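PDB 4WXJ: glutamate receptor IIB,Glutamate receptor IIB from Drosophila melanogaster, which probably acts as a glutamate-gated cation channel subunit of the postsynaptic muscle membrane, represented here by its two-lobed ligand-binding domain holding glutamate. Local coordinates for residues 200-205 against 224-229; 112-117 against 255-260; 95-100 against 107-112; 142-145 against 150-153. All blocks are in the same frame, centred on the assembly; numbering follows the deposited sequence.

Contact 1 of 4, residues 200-205 against 224-229; sequences ETTNLQ and KHYGIA. With GLU (glutamic acid), chain C.
Glu-200 and Tyr-226 approach from opposite directions and meet through OE1 and OH beside the amino group of the bound glutamate, in the cleft of the clamshell ligand-binding domain, which has the periplasmic-binding-protein fold. Glu-200 is the N-cap residue of helix 201-208, and Tyr-226 stands on strand 214-230. The Glu-200 side chain leaves its backbone with CG anti to the carbonyl carbon (chi1 -68°) and then runs extended into the cleft. Its CB already lies 3.8 Å from Tyr-226 OH, while CG passes the ligand's side-chain carboxylate, 3.8 Å from ligand OE1. At the tip the two oxygens divide their work. Glu-200 OE1 accepts a 2.6 Å hydrogen bond from Tyr-226 OH and a 2.9 Å bond from the ligand N. Glu-200 OE2 accepts a weak 3.1 Å bond from the same ligand N and has a further hydrogen bond with Thr-98 OG1. The phenol reaches OE1 from above the carboxylate plane, 44° out of it, whereas OE1 itself lies at the edge of the tyrosine ring, the two planes being 50° apart. Tyr-226 OH, Thr-98 OG1 and the ligand amino group together grip this buried acid, which would be expected to stabilise its negative charge. Asn-203 bonds to Tyr-21 and Asp-96 alongside. On the helix side, Tyr-226 OH is also met by Thr-202, whose OG1 lies 2.6 Å from it.

Contact 2 of 4, residues 112-117 against 255-260; sequences PFMQLG and KLRNKW
Arg-257 reaches out from helix 252-261 and lays its guanidinium group against Met-114 on strand 108-123. These two residues bury most of the surface, and Gln-115 adds a smaller share. The arginine side chain is fully stretched, with CG anti to the backbone N (chi1 -177°) and the aliphatic part extended as far as NE, a shape that carries the guanidinium across from helix to strand. Met-114 covers one face of the guanidinium: its SD sits 4.0 Å above the plane, over the centre of the group, and its CG comes within 3.4 Å of Arg-257 NH1. At the guanidinium edge, near its plane, the same NH1 points to the backbone of the strand and makes a weak hydrogen bond to Gln-115 O (3.4 Å, 153° at the hydrogen). Thr-202 of helix 201-208 touches both Met-114 and Arg-257, and Tyr-42 of helix 42-54 packs on Met-114 as well. The contact thus packs a helix near the end of the chain on one of the strands that, in glutamate-receptor ligand-binding domains, link the two lobes of the clamshell.

Contact 3 of 4, residues 95-100 against 107-112; sequences CDLTIT and VDFTVP. With GLU (glutamic acid), chain C.
Ile-99 slides over one face of the Phe-109 ring, its CG1 3.9 Å from the ring centroid and 20° off the normal, a CH-pi contact displaced toward the rim. The torsion that sets CG1 anti to the carbonyl carbon (chi1 -59°) brings this branch over the ring. Beyond it, Ile-99 CD1 lies 4.2 Å from Pro-112 CG. Leu-97 adds CD2 at 4.0 Å from Phe-109 CE2, its side chain crossing the phenylalanine at about a right angle. Between these two apolar residues, Thr-98 has its CB directed the other way, into the cleft of the periplasmic-binding-protein-like domain. Thr-98 N donates a nearly straight 2.9 Å hydrogen bond to ligand O (167°), and its OG1, also held by Glu-200, accepts a 2.7 Å bond from ligand N. Asp-96, the central residue of an inverse gamma turn, takes a second bond from that ligand N through its O at 2.6 Å. A further layer holds these groups in place: Arg-103 bridges Thr-98 O and the ligand. Thr-100 is the N-cap of the helix carrying that arginine, bonding through OG1 to Arg-103 N. On the strand, Asp-108 OD1 uses its anti lone pair to take the N-H of Phe-109 at 3.0 Å, and the same oxygen forms a salt bridge with Arg-104.

Contact 4 of 4, residues 142-145 against 150-153; sequences FGTI and TSVY. With GLU (glutamic acid), chain C.
Ser-151 OG meets two groups of segment 142-145: Thr-144 OG1, in a short 2.5 Å hydrogen bond, and the carbonyl Ile-145 O at 3.0 Å. The threonine hydroxyl can reach this partner because chi1 of 67° places OG1 between its own backbone N and carbonyl carbon, and its CG2 methyl packs against Thr-150 CG2 at 3.7 Å, beside the polar pair. A water lies 2.8 Å from Ile-145 O. The water also takes the N-H of Ser-151 at 3.0 Å and lies 2.8 Å from ligand OE2, which places it among the loop, the helix and the bound glutamate. Thr-150 meets the same ligand carboxylate directly, through its backbone N-H and its hydroxyl: its N donates to OE2 (3.1 Å, 165°), and its OG1 donates to OE1 at 2.7 Å. The carboxylate sits at the amino end of helix 149-155, as in other glutamate receptors, where backbone N-H groups and the helix dipole would be expected to favour its negative charge. Ile-145 lays its CD1 against the ligand's CG. Behind the pocket, Gly-143 bonds through its backbone to Leu-198 of strand 195-200 and Thr-144 likewise to Thr-178, Phe-177 touches both Thr-144 and Ser-151, and Met-169 of helix 160-171 packs on Thr-144.

In the fold
Along the chain contact 3 closes first, then contact 4, then contact 1, and contact 2 closes last, its long loop enclosing contacts 4 and 1. All four reach one mixed sheet, in which strands 108-123 and 214-230 are neighbours. Contacts 1 and 2 have centres about 8 Å apart and touch directly, while contacts 2 and 3 share Pro-112. Contacts 2 and 4 are the farthest apart, about 21 Å between centres, on opposite sides of the chain's centre. The ligand joins contacts 1, 3 and 4: residues 95-100 hold its backbone end, residues 150-153 its side-chain carboxylate, consistent with agonist-induced closure of the two lobes.

Contact 1 of 4, residues 200-205 against 224-229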
loop_
_atom_site.group_PDB
_atom_site.type_symbol
_atom_site.label_atom_id
_atom_site.label_comp_id
_atom_site.label_asym_id
_atom_site.label_seq_id
_atom_site.Cartn_x
_atom_site.Cartn_y
_atom_site.Cartn_z
ATOM N N GLU A 200 3.153 3.719 -5.184
ATOM C CA GLU A 200 4.244 3.706 -4.227
ATOM C C GLU A 200 5.427 2.912 -4.772
ATOM O O GLU A 200 5.247 1.908 -5.464
ATOM C CB GLU A 200 3.752 3.137 -2.898
ATOM C CG GLU A 200 2.752 4.065 -2.214
ATOM C CD GLU A 200 2.049 3.431 -1.029
ATOM O OE1 GLU A 200 2.040 2.188 -0.930
ATOM O OE2 GLU A 200 1.499 4.184 -0.198
ATOM N N THR A 201 6.633 3.382 -4.465
ATOM C CA THR A 201 7.855 2.852 -5.064
ATOM C C THR A 201 8.073 1.374 -4.753
ATOM O O THR A 201 8.635 0.637 -5.566
ATOM C CB THR A 201 9.081 3.648 -4.593
ATOM O OG1 THR A 201 9.079 3.728 -3.162
ATOM C CG2 THR A 201 9.050 5.050 -5.174
ATOM N N THR A 202 7.626 0.948 -3.578
ATOM C CA THR A 202 7.697 -0.456 -3.195
ATOM C C THR A 202 6.940 -1.326 -4.187
ATOM O O THR A 202 7.497 -2.251 -4.783
ATOM C CB THR A 202 7.115 -0.678 -1.790
ATOM O OG1 THR A 202 5.844 -0.019 -1.689
ATOM C CG2 THR A 202 8.052 -0.122 -0.739
ATOM N N ASN A 203 5.661 -1.013 -4.362
ATOM C CA ASN A 203 4.801 -1.774 -5.256
ATOM C C ASN A 203 5.240 -1.631 -6.705
ATOM O O ASN A 203 5.132 -2.572 -7.489
ATOM C CB ASN A 203 3.349 -1.323 -5.099
ATOM C CG ASN A 203 2.831 -1.513 -3.689
ATOM O OD1 ASN A 203 3.195 -2.473 -3.011
ATOM N ND2 ASN A 203 1.984 -0.595 -3.237
ATOM N N LEU A 204 5.734 -0.448 -7.055
ATOM C CA LEU A 204 6.216 -0.192 -8.405
ATOM C C LEU A 204 7.396 -1.099 -8.724
ATOM O O LEU A 204 7.459 -1.689 -9.803
ATOM C CB LEU A 204 6.619 1.276 -8.567
ATOM C CG LEU A 204 6.848 1.744 -10.009
ATOM C CD1 LEU A 204 6.502 3.217 -10.145
ATOM C CD2 LEU A 204 8.281 1.503 -10.455
ATOM N N GLN A 205 8.328 -1.202 -7.781
ATOM C CA GLN A 205 9.499 -2.056 -7.950
ATOM C C GLN A 205 9.076 -3.502 -8.164
ATOM O O GLN A 205 9.604 -4.189 -9.038
ATOM C CB GLN A 205 10.420 -1.962 -6.731
ATOM C CG GLN A 205 11.696 -2.796 -6.855
ATOM C CD GLN A 205 12.460 -2.909 -5.549
ATOM O OE1 GLN A 205 11.968 -2.522 -4.488
ATOM N NE2 GLN A 205 13.673 -3.445 -5.622
ATOM N N LYS A 224 6.857 8.489 2.562
ATOM C CA LYS A 224 5.744 7.722 3.110
ATOM C C LYS A 224 6.248 6.524 3.911
ATOM O O LYS A 224 7.386 6.089 3.743
ATOM C CB LYS A 224 4.812 7.267 1.984
ATOM C CG LYS A 224 4.323 8.399 1.084
ATOM C CD LYS A 224 3.578 9.489 1.860
ATOM C CE LYS A 224 3.332 10.723 1.000
ATOM N NZ LYS A 224 2.946 11.906 1.822
ATOM N N HIS A 225 5.387 6.005 4.784
ATOM C CA HIS A 225 5.750 4.914 5.683
ATOM C C HIS A 225 4.639 3.878 5.787
ATOM O O HIS A 225 3.459 4.231 5.825
ATOM C CB HIS A 225 6.060 5.446 7.087
ATOM C CG HIS A 225 6.912 6.679 7.108
ATOM N ND1 HIS A 225 8.282 6.633 7.042
ATOM C CD2 HIS A 225 6.575 7.988 7.207
ATOM C CE1 HIS A 225 8.764 7.868 7.087
ATOM N NE2 HIS A 225 7.752 8.702 7.189
ATOM N N TYR A 226 5.024 2.604 5.845
ATOM C CA TYR A 226 4.095 1.532 6.189
ATOM C C TYR A 226 4.168 1.256 7.682
ATOM O O TYR A 226 5.257 1.129 8.243
ATOM C CB TYR A 226 4.408 0.242 5.429
ATOM C CG TYR A 226 4.224 0.303 3.931
ATOM C CD1 TYR A 226 3.392 1.245 3.338
ATOM C CD2 TYR A 226 4.883 -0.597 3.106
ATOM C CE1 TYR A 226 3.231 1.288 1.965
ATOM C CE2 TYR A 226 4.726 -0.562 1.738
ATOM C CZ TYR A 226 3.901 0.381 1.173
ATOM O OH TYR A 226 3.747 0.409 -0.194
ATOM N N GLY A 227 3.004 1.147 8.315
ATOM C CA GLY A 227 2.924 0.843 9.730
ATOM C C GLY A 227 1.833 -0.171 10.012
ATOM O O GLY A 227 0.879 -0.301 9.245
ATOM N N ILE A 228 1.984 -0.902 11.110
ATOM C CA ILE A 228 0.935 -1.799 11.569
ATOM C C ILE A 228 -0.124 -0.979 12.290
ATOM O O ILE A 228 0.183 -0.232 13.219
ATOM C CB ILE A 228 1.482 -2.896 12.501
ATOM C CG1 ILE A 228 2.409 -3.831 11.717
ATOM C CG2 ILE A 228 0.328 -3.681 13.133
ATOM C CD1 ILE A 228 3.036 -4.942 12.546
ATOM N N ALA A 229 -1.371 -1.120 11.854
ATOM C CA ALA A 229 -2.477 -0.384 12.451
ATOM C C ALA A 229 -3.055 -1.150 13.637
ATOM O O ALA A 229 -3.245 -2.366 13.566
ATOM C CB ALA A 229 -3.555 -0.118 11.414
HETATM N N GLU C . -0.370 1.902 0.603
HETATM C CA GLU C . -1.490 2.740 0.095
HETATM C C GLU C . -2.541 2.935 1.181
HETATM O O GLU C . -2.321 2.561 2.334
HETATM C CB GLU C . -2.112 2.098 -1.143
HETATM C CG GLU C . -1.253 2.185 -2.395
HETATM C CD GLU C . -1.348 3.529 -3.107
HETATM O OE1 GLU C . -0.547 3.759 -4.038
HETATM O OE2 GLU C . -2.218 4.353 -2.748
HETATM O OXT GLU C . -3.626 3.471 0.941
#

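Contact 2 of 4, residues 112-117 against 255-260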
loop_
_atom_site.group_PDB
_atom_site.type_symbol
_atom_site.label_atom_id
_atom_site.label_comp_id
_atom_site.label_asym_id
_atom_site.label_seq_id
_atom_site.Cartn_x
_atom_site.Cartn_y
_atom_site.Cartn_z
ATOM N N PRO A 112 6.990 2.697 11.980
ATOM C CA PRO A 112 6.937 2.085 10.648
ATOM C C PRO A 112 7.881 0.897 10.492
ATOM O O PRO A 112 8.925 0.864 11.143
ATOM C CB PRO A 112 7.364 3.225 9.719
ATOM C CG PRO A 112 7.159 4.477 10.504
ATOM C CD PRO A 112 7.426 4.102 11.926
ATOM N N PHE A 113 7.511 -0.059 9.642
ATOM C CA PHE A 113 8.390 -1.182 9.318
ATOM C C PHE A 113 8.966 -1.048 7.911
ATOM O O PHE A 113 9.779 -1.867 7.486
ATOM C CB PHE A 113 7.648 -2.519 9.464
ATOM C CG PHE A 113 6.445 -2.662 8.570
ATOM C CD1 PHE A 113 6.579 -3.107 7.265
ATOM C CD2 PHE A 113 5.174 -2.382 9.049
ATOM C CE1 PHE A 113 5.472 -3.251 6.449
ATOM C CE2 PHE A 113 4.065 -2.524 8.239
ATOM C CZ PHE A 113 4.213 -2.960 6.937
ATOM N N MET A 114 8.550 -0.008 7.194
ATOM C CA MET A 114 9.061 0.239 5.850
ATOM C C MET A 114 8.877 1.699 5.456
ATOM O O MET A 114 7.826 2.294 5.705
ATOM C CB MET A 114 8.361 -0.673 4.839
ATOM C CG MET A 114 9.059 -0.759 3.488
ATOM S SD MET A 114 8.302 -1.953 2.361
ATOM C CE MET A 114 8.573 -3.492 3.234
ATOM N N GLN A 115 9.914 2.272 4.853
ATOM C CA GLN A 115 9.849 3.625 4.318
ATOM C C GLN A 115 9.851 3.536 2.799
ATOM O O GLN A 115 10.430 2.613 2.223
ATOM C CB GLN A 115 11.018 4.483 4.822
ATOM C CG GLN A 115 12.394 3.937 4.492
ATOM C CD GLN A 115 13.515 4.828 5.004
ATOM O OE1 GLN A 115 13.449 5.349 6.117
ATOM N NE2 GLN A 115 14.549 5.007 4.191
ATOM N N LEU A 116 9.191 4.492 2.155
ATOM C CA LEU A 116 8.978 4.439 0.718
ATOM C C LEU A 116 8.689 5.826 0.156
ATOM O O LEU A 116 8.695 6.822 0.882
ATOM C CB LEU A 116 7.816 3.493 0.393
ATOM C CG LEU A 116 6.532 3.776 1.173
ATOM C CD1 LEU A 116 5.305 3.640 0.286
ATOM C CD2 LEU A 116 6.425 2.847 2.376
ATOM N N GLY A 117 8.434 5.875 -1.147
ATOM C CA GLY A 117 8.028 7.096 -1.807
ATOM C C GLY A 117 6.981 6.803 -2.862
ATOM O O GLY A 117 6.429 5.703 -2.915
ATOM N N LYS A 255 16.568 -8.305 5.072
ATOM C CA LYS A 255 16.481 -9.613 4.433
ATOM C C LYS A 255 15.066 -9.891 3.936
ATOM O O LYS A 255 14.873 -10.358 2.812
ATOM C CB LYS A 255 16.908 -10.716 5.405
ATOM C CG LYS A 255 18.407 -10.798 5.662
ATOM C CD LYS A 255 18.722 -11.667 6.878
ATOM C CE LYS A 255 18.333 -13.127 6.674
ATOM N NZ LYS A 255 17.741 -13.722 7.907
ATOM N N LEU A 256 14.083 -9.602 4.783
ATOM C CA LEU A 256 12.684 -9.865 4.460
ATOM C C LEU A 256 12.231 -9.061 3.246
ATOM O O LEU A 256 11.464 -9.553 2.419
ATOM C CB LEU A 256 11.792 -9.544 5.658
ATOM C CG LEU A 256 10.302 -9.838 5.480
ATOM C CD1 LEU A 256 10.058 -11.318 5.242
ATOM C CD2 LEU A 256 9.516 -9.353 6.692
ATOM N N ARG A 257 12.702 -7.822 3.146
ATOM C CA ARG A 257 12.361 -6.974 2.012
ATOM C C ARG A 257 12.958 -7.545 0.732
ATOM O O ARG A 257 12.290 -7.610 -0.298
ATOM C CB ARG A 257 12.851 -5.540 2.234
ATOM C CG ARG A 257 12.472 -4.585 1.112
ATOM C CD ARG A 257 12.541 -3.129 1.561
ATOM N NE ARG A 257 12.093 -2.215 0.512
ATOM C CZ ARG A 257 11.875 -0.914 0.692
ATOM N NH1 ARG A 257 12.059 -0.362 1.885
ATOM N NH2 ARG A 257 11.468 -0.164 -0.322
ATOM N N ASN A 258 14.216 -7.969 0.804
ATOM C CA ASN A 258 14.886 -8.549 -0.353
ATOM C C ASN A 258 14.199 -9.833 -0.813
ATOM O O ASN A 258 14.039 -10.059 -2.008
ATOM C CB ASN A 258 16.356 -8.829 -0.038
ATOM C CG ASN A 258 17.161 -7.559 0.165
ATOM O OD1 ASN A 258 16.878 -6.526 -0.443
ATOM N ND2 ASN A 258 18.173 -7.632 1.021
ATOM N N LYS A 259 13.784 -10.659 0.142
ATOM C CA LYS A 259 13.134 -11.931 -0.167
ATOM C C LYS A 259 11.923 -11.762 -1.085
ATOM O O LYS A 259 11.719 -12.559 -2.000
ATOM C CB LYS A 259 12.702 -12.631 1.124
ATOM C CG LYS A 259 11.862 -13.887 0.901
ATOM C CD LYS A 259 11.436 -14.527 2.211
ATOM C CE LYS A 259 10.506 -15.708 1.962
ATOM N NZ LYS A 259 10.046 -16.335 3.227
ATOM N N TRP A 260 11.127 -10.725 -0.839
ATOM C CA TRP A 260 9.856 -10.554 -1.538
ATOM C C TRP A 260 9.893 -9.512 -2.656
ATOM O O TRP A 260 8.975 -9.461 -3.473
ATOM C CB TRP A 260 8.760 -10.185 -0.534
ATOM C CG TRP A 260 8.444 -11.300 0.415
ATOM C CD1 TRP A 260 8.832 -11.404 1.718
ATOM C CD2 TRP A 260 7.684 -12.479 0.128
ATOM N NE1 TRP A 260 8.355 -12.572 2.263
ATOM C CE2 TRP A 260 7.646 -13.251 1.306
ATOM C CE3 TRP A 260 7.026 -12.956 -1.011
ATOM C CZ2 TRP A 260 6.981 -14.471 1.380
ATOM C CZ3 TRP A 260 6.365 -14.170 -0.936
ATOM C CH2 TRP A 260 6.348 -14.912 0.250
#

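Contact 3 of 4, residues 95-100 against 107-112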
loop_
_atom_site.group_PDB
_atom_site.type_symbol
_atom_site.label_atom_id
_atom_site.label_comp_id
_atom_site.label_asym_id
_atom_site.label_seq_id
_atom_site.Cartn_x
_atom_site.Cartn_y
_atom_site.Cartn_z
ATOM N N CYS A 95 -0.552 -4.590 5.974
ATOM C CA CYS A 95 -0.279 -4.829 4.557
ATOM C C CYS A 95 0.637 -3.684 4.143
ATOM O O CYS A 95 1.353 -3.141 4.984
ATOM C CB CYS A 95 -1.548 -4.861 3.701
ATOM S SG CYS A 95 -2.501 -3.327 3.716
ATOM N N ASP A 96 0.619 -3.302 2.870
ATOM C CA ASP A 96 1.215 -2.025 2.479
ATOM C C ASP A 96 0.288 -0.909 2.942
ATOM O O ASP A 96 -0.327 -0.215 2.134
ATOM C CB ASP A 96 1.450 -1.941 0.967
ATOM C CG ASP A 96 0.237 -2.348 0.156
ATOM O OD1 ASP A 96 -0.511 -3.248 0.602
ATOM O OD2 ASP A 96 0.034 -1.762 -0.930
ATOM N N LEU A 97 0.189 -0.758 4.259
ATOM C CA LEU A 97 -0.749 0.175 4.866
ATOM C C LEU A 97 -0.030 1.474 5.202
ATOM O O LEU A 97 0.719 1.553 6.176
ATOM C CB LEU A 97 -1.379 -0.443 6.119
ATOM C CG LEU A 97 -2.579 0.279 6.735
ATOM C CD1 LEU A 97 -3.760 0.324 5.771
ATOM C CD2 LEU A 97 -2.980 -0.404 8.034
ATOM N N THR A 98 -0.256 2.486 4.375
ATOM C CA THR A 98 0.440 3.755 4.505
ATOM C C THR A 98 -0.168 4.615 5.604
ATOM O O THR A 98 -1.390 4.719 5.724
ATOM C CB THR A 98 0.410 4.534 3.187
ATOM O OG1 THR A 98 0.937 3.712 2.140
ATOM C CG2 THR A 98 1.229 5.819 3.292
ATOM N N ILE A 99 0.696 5.238 6.398
ATOM C CA ILE A 99 0.252 6.127 7.462
ATOM C C ILE A 99 -0.205 7.462 6.879
ATOM O O ILE A 99 0.574 8.169 6.238
ATOM C CB ILE A 99 1.368 6.365 8.497
ATOM C CG1 ILE A 99 1.797 5.030 9.114
ATOM C CG2 ILE A 99 0.897 7.331 9.589
ATOM C CD1 ILE A 99 3.004 5.115 10.028
ATOM N N THR A 100 -1.475 7.790 7.102
ATOM C CA THR A 100 -2.040 9.059 6.662
ATOM C C THR A 100 -2.679 9.779 7.840
ATOM O O THR A 100 -3.009 9.164 8.856
ATOM C CB THR A 100 -3.100 8.873 5.557
ATOM O OG1 THR A 100 -4.265 8.247 6.105
ATOM C CG2 THR A 100 -2.549 8.026 4.414
ATOM N N VAL A 107 -7.404 5.480 14.109
ATOM C CA VAL A 107 -6.685 4.326 14.641
ATOM C C VAL A 107 -5.242 4.701 14.950
ATOM O O VAL A 107 -4.737 5.709 14.458
ATOM C CB VAL A 107 -6.701 3.128 13.659
ATOM C CG1 VAL A 107 -8.131 2.684 13.383
ATOM C CG2 VAL A 107 -5.988 3.475 12.357
ATOM N N ASP A 108 -4.584 3.883 15.764
ATOM C CA ASP A 108 -3.182 4.101 16.101
ATOM C C ASP A 108 -2.285 3.353 15.122
ATOM O O ASP A 108 -2.752 2.502 14.365
ATOM C CB ASP A 108 -2.896 3.647 17.534
ATOM C CG ASP A 108 -2.038 4.634 18.301
ATOM O OD1 ASP A 108 -1.059 5.155 17.726
ATOM O OD2 ASP A 108 -2.347 4.895 19.482
ATOM N N PHE A 109 -0.997 3.680 15.142
ATOM C CA PHE A 109 -0.009 2.986 14.325
ATOM C C PHE A 109 1.226 2.653 15.144
ATOM O O PHE A 109 1.582 3.372 16.077
ATOM C CB PHE A 109 0.396 3.832 13.116
ATOM C CG PHE A 109 -0.514 3.679 11.931
ATOM C CD1 PHE A 109 -1.596 4.527 11.754
ATOM C CD2 PHE A 109 -0.282 2.692 10.990
ATOM C CE1 PHE A 109 -2.432 4.387 10.661
ATOM C CE2 PHE A 109 -1.113 2.550 9.895
ATOM C CZ PHE A 109 -2.190 3.399 9.732
ATOM N N THR A 110 1.875 1.552 14.790
ATOM C CA THR A 110 3.176 1.228 15.350
ATOM C C THR A 110 4.212 2.126 14.697
ATOM O O THR A 110 3.886 2.912 13.804
ATOM C CB THR A 110 3.558 -0.244 15.114
ATOM O OG1 THR A 110 3.700 -0.485 13.708
ATOM C CG2 THR A 110 2.499 -1.174 15.683
ATOM N N VAL A 111 5.457 2.017 15.141
ATOM C CA VAL A 111 6.561 2.594 14.391
ATOM C C VAL A 111 6.540 1.961 13.005
ATOM O O VAL A 111 6.115 0.815 12.860
ATOM C CB VAL A 111 7.925 2.345 15.057
ATOM C CG1 VAL A 111 8.025 3.096 16.369
ATOM C CG2 VAL A 111 8.155 0.852 15.270
ATOM N N PRO A 112 6.990 2.697 11.980
ATOM C CA PRO A 112 6.937 2.085 10.648
ATOM C C PRO A 112 7.881 0.897 10.492
ATOM O O PRO A 112 8.925 0.864 11.143
ATOM C CB PRO A 112 7.364 3.225 9.719
ATOM C CG PRO A 112 7.159 4.477 10.504
ATOM C CD PRO A 112 7.426 4.102 11.926
HETATM N N GLU C . -0.370 1.902 0.603
HETATM C CA GLU C . -1.490 2.740 0.095
HETATM C C GLU C . -2.541 2.935 1.181
HETATM O O GLU C . -2.321 2.561 2.334
HETATM C CB GLU C . -2.112 2.098 -1.143
HETATM C CG GLU C . -1.253 2.185 -2.395
HETATM C CD GLU C . -1.348 3.529 -3.107
HETATM O OE1 GLU C . -0.547 3.759 -4.038
HETATM O OE2 GLU C . -2.218 4.353 -2.748
HETATM O OXT GLU C . -3.626 3.471 0.941
#

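Contact 4 of 4, residues 142-145 against 150-153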
loop_
_atom_site.group_PDB
_atom_site.type_symbol
_atom_site.label_atom_id
_atom_site.label_comp_id
_atom_site.label_asym_id
_atom_site.label_seq_id
_atom_site.Cartn_x
_atom_site.Cartn_y
_atom_site.Cartn_z
ATOM N N PHE A 142 -3.498 9.717 -16.483
ATOM C CA PHE A 142 -2.878 9.092 -15.321
ATOM C C PHE A 142 -3.801 9.113 -14.110
ATOM O O PHE A 142 -4.714 9.935 -14.029
ATOM C CB PHE A 142 -1.556 9.786 -14.984
ATOM C CG PHE A 142 -1.665 11.281 -14.876
ATOM C CD1 PHE A 142 -1.496 12.081 -15.993
ATOM C CD2 PHE A 142 -1.930 11.885 -13.659
ATOM C CE1 PHE A 142 -1.595 13.455 -15.898
ATOM C CE2 PHE A 142 -2.029 13.260 -13.558
ATOM C CZ PHE A 142 -1.860 14.045 -14.679
ATOM N N GLY A 143 -3.561 8.199 -13.172
ATOM C CA GLY A 143 -4.379 8.110 -11.978
ATOM C C GLY A 143 -3.766 7.282 -10.867
ATOM O O GLY A 143 -2.625 6.824 -10.968
ATOM N N THR A 144 -4.543 7.094 -9.802
ATOM C CA THR A 144 -4.098 6.378 -8.611
ATOM C C THR A 144 -5.173 5.411 -8.134
ATOM O O THR A 144 -6.247 5.314 -8.726
ATOM C CB THR A 144 -3.770 7.347 -7.449
ATOM O OG1 THR A 144 -4.975 7.977 -6.991
ATOM C CG2 THR A 144 -2.780 8.412 -7.885
ATOM N N ILE A 145 -4.881 4.701 -7.050
ATOM C CA ILE A 145 -5.885 3.878 -6.397
ATOM C C ILE A 145 -6.912 4.785 -5.732
ATOM O O ILE A 145 -6.557 5.736 -5.036
ATOM C CB ILE A 145 -5.260 2.938 -5.359
ATOM C CG1 ILE A 145 -4.393 1.898 -6.068
ATOM C CG2 ILE A 145 -6.345 2.240 -4.536
ATOM C CD1 ILE A 145 -3.484 1.122 -5.143
ATOM N N THR A 150 -1.828 7.359 -1.992
ATOM C CA THR A 150 -1.197 8.145 -3.046
ATOM C C THR A 150 -2.146 9.250 -3.508
ATOM O O THR A 150 -1.706 10.338 -3.880
ATOM C CB THR A 150 -0.780 7.271 -4.238
ATOM O OG1 THR A 150 0.180 6.301 -3.801
ATOM C CG2 THR A 150 -0.159 8.120 -5.342
ATOM N N SER A 151 -3.447 8.969 -3.478
ATOM C CA SER A 151 -4.452 10.002 -3.725
ATOM C C SER A 151 -4.331 11.116 -2.694
ATOM O O SER A 151 -4.494 12.293 -3.019
ATOM C CB SER A 151 -5.865 9.419 -3.688
ATOM O OG SER A 151 -6.167 8.736 -4.891
ATOM N N VAL A 152 -4.054 10.734 -1.449
ATOM C CA VAL A 152 -3.911 11.700 -0.365
ATOM C C VAL A 152 -2.744 12.641 -0.624
ATOM O O VAL A 152 -2.814 13.826 -0.298
ATOM C CB VAL A 152 -3.708 10.999 0.999
ATOM C CG1 VAL A 152 -3.429 12.021 2.101
ATOM C CG2 VAL A 152 -4.925 10.156 1.354
ATOM N N TYR A 153 -1.668 12.113 -1.203
ATOM C CA TYR A 153 -0.476 12.913 -1.464
ATOM C C TYR A 153 -0.804 14.103 -2.359
ATOM O O TYR A 153 -0.293 15.201 -2.158
ATOM C CB TYR A 153 0.621 12.060 -2.111
ATOM C CG TYR A 153 1.813 12.871 -2.580
ATOM C CD1 TYR A 153 1.874 13.369 -3.875
ATOM C CD2 TYR A 153 2.873 13.142 -1.725
ATOM C CE1 TYR A 153 2.956 14.116 -4.307
ATOM C CE2 TYR A 153 3.962 13.887 -2.148
ATOM C CZ TYR A 153 3.997 14.371 -3.439
ATOM O OH TYR A 153 5.077 15.112 -3.862
HETATM N N GLU C . -0.370 1.902 0.603
HETATM C CA GLU C . -1.490 2.740 0.095
HETATM C C GLU C . -2.541 2.935 1.181
HETATM O O GLU C . -2.321 2.561 2.334
HETATM C CB GLU C . -2.112 2.098 -1.143
HETATM C CG GLU C . -1.253 2.185 -2.395
HETATM C CD GLU C . -1.348 3.529 -3.107
HETATM O OE1 GLU C . -0.547 3.759 -4.038
HETATM O OE2 GLU C . -2.218 4.353 -2.748
HETATM O OXT GLU C . -3.626 3.471 0.941
HETATM O O HOH W 1 -4.021 6.091 -3.956
#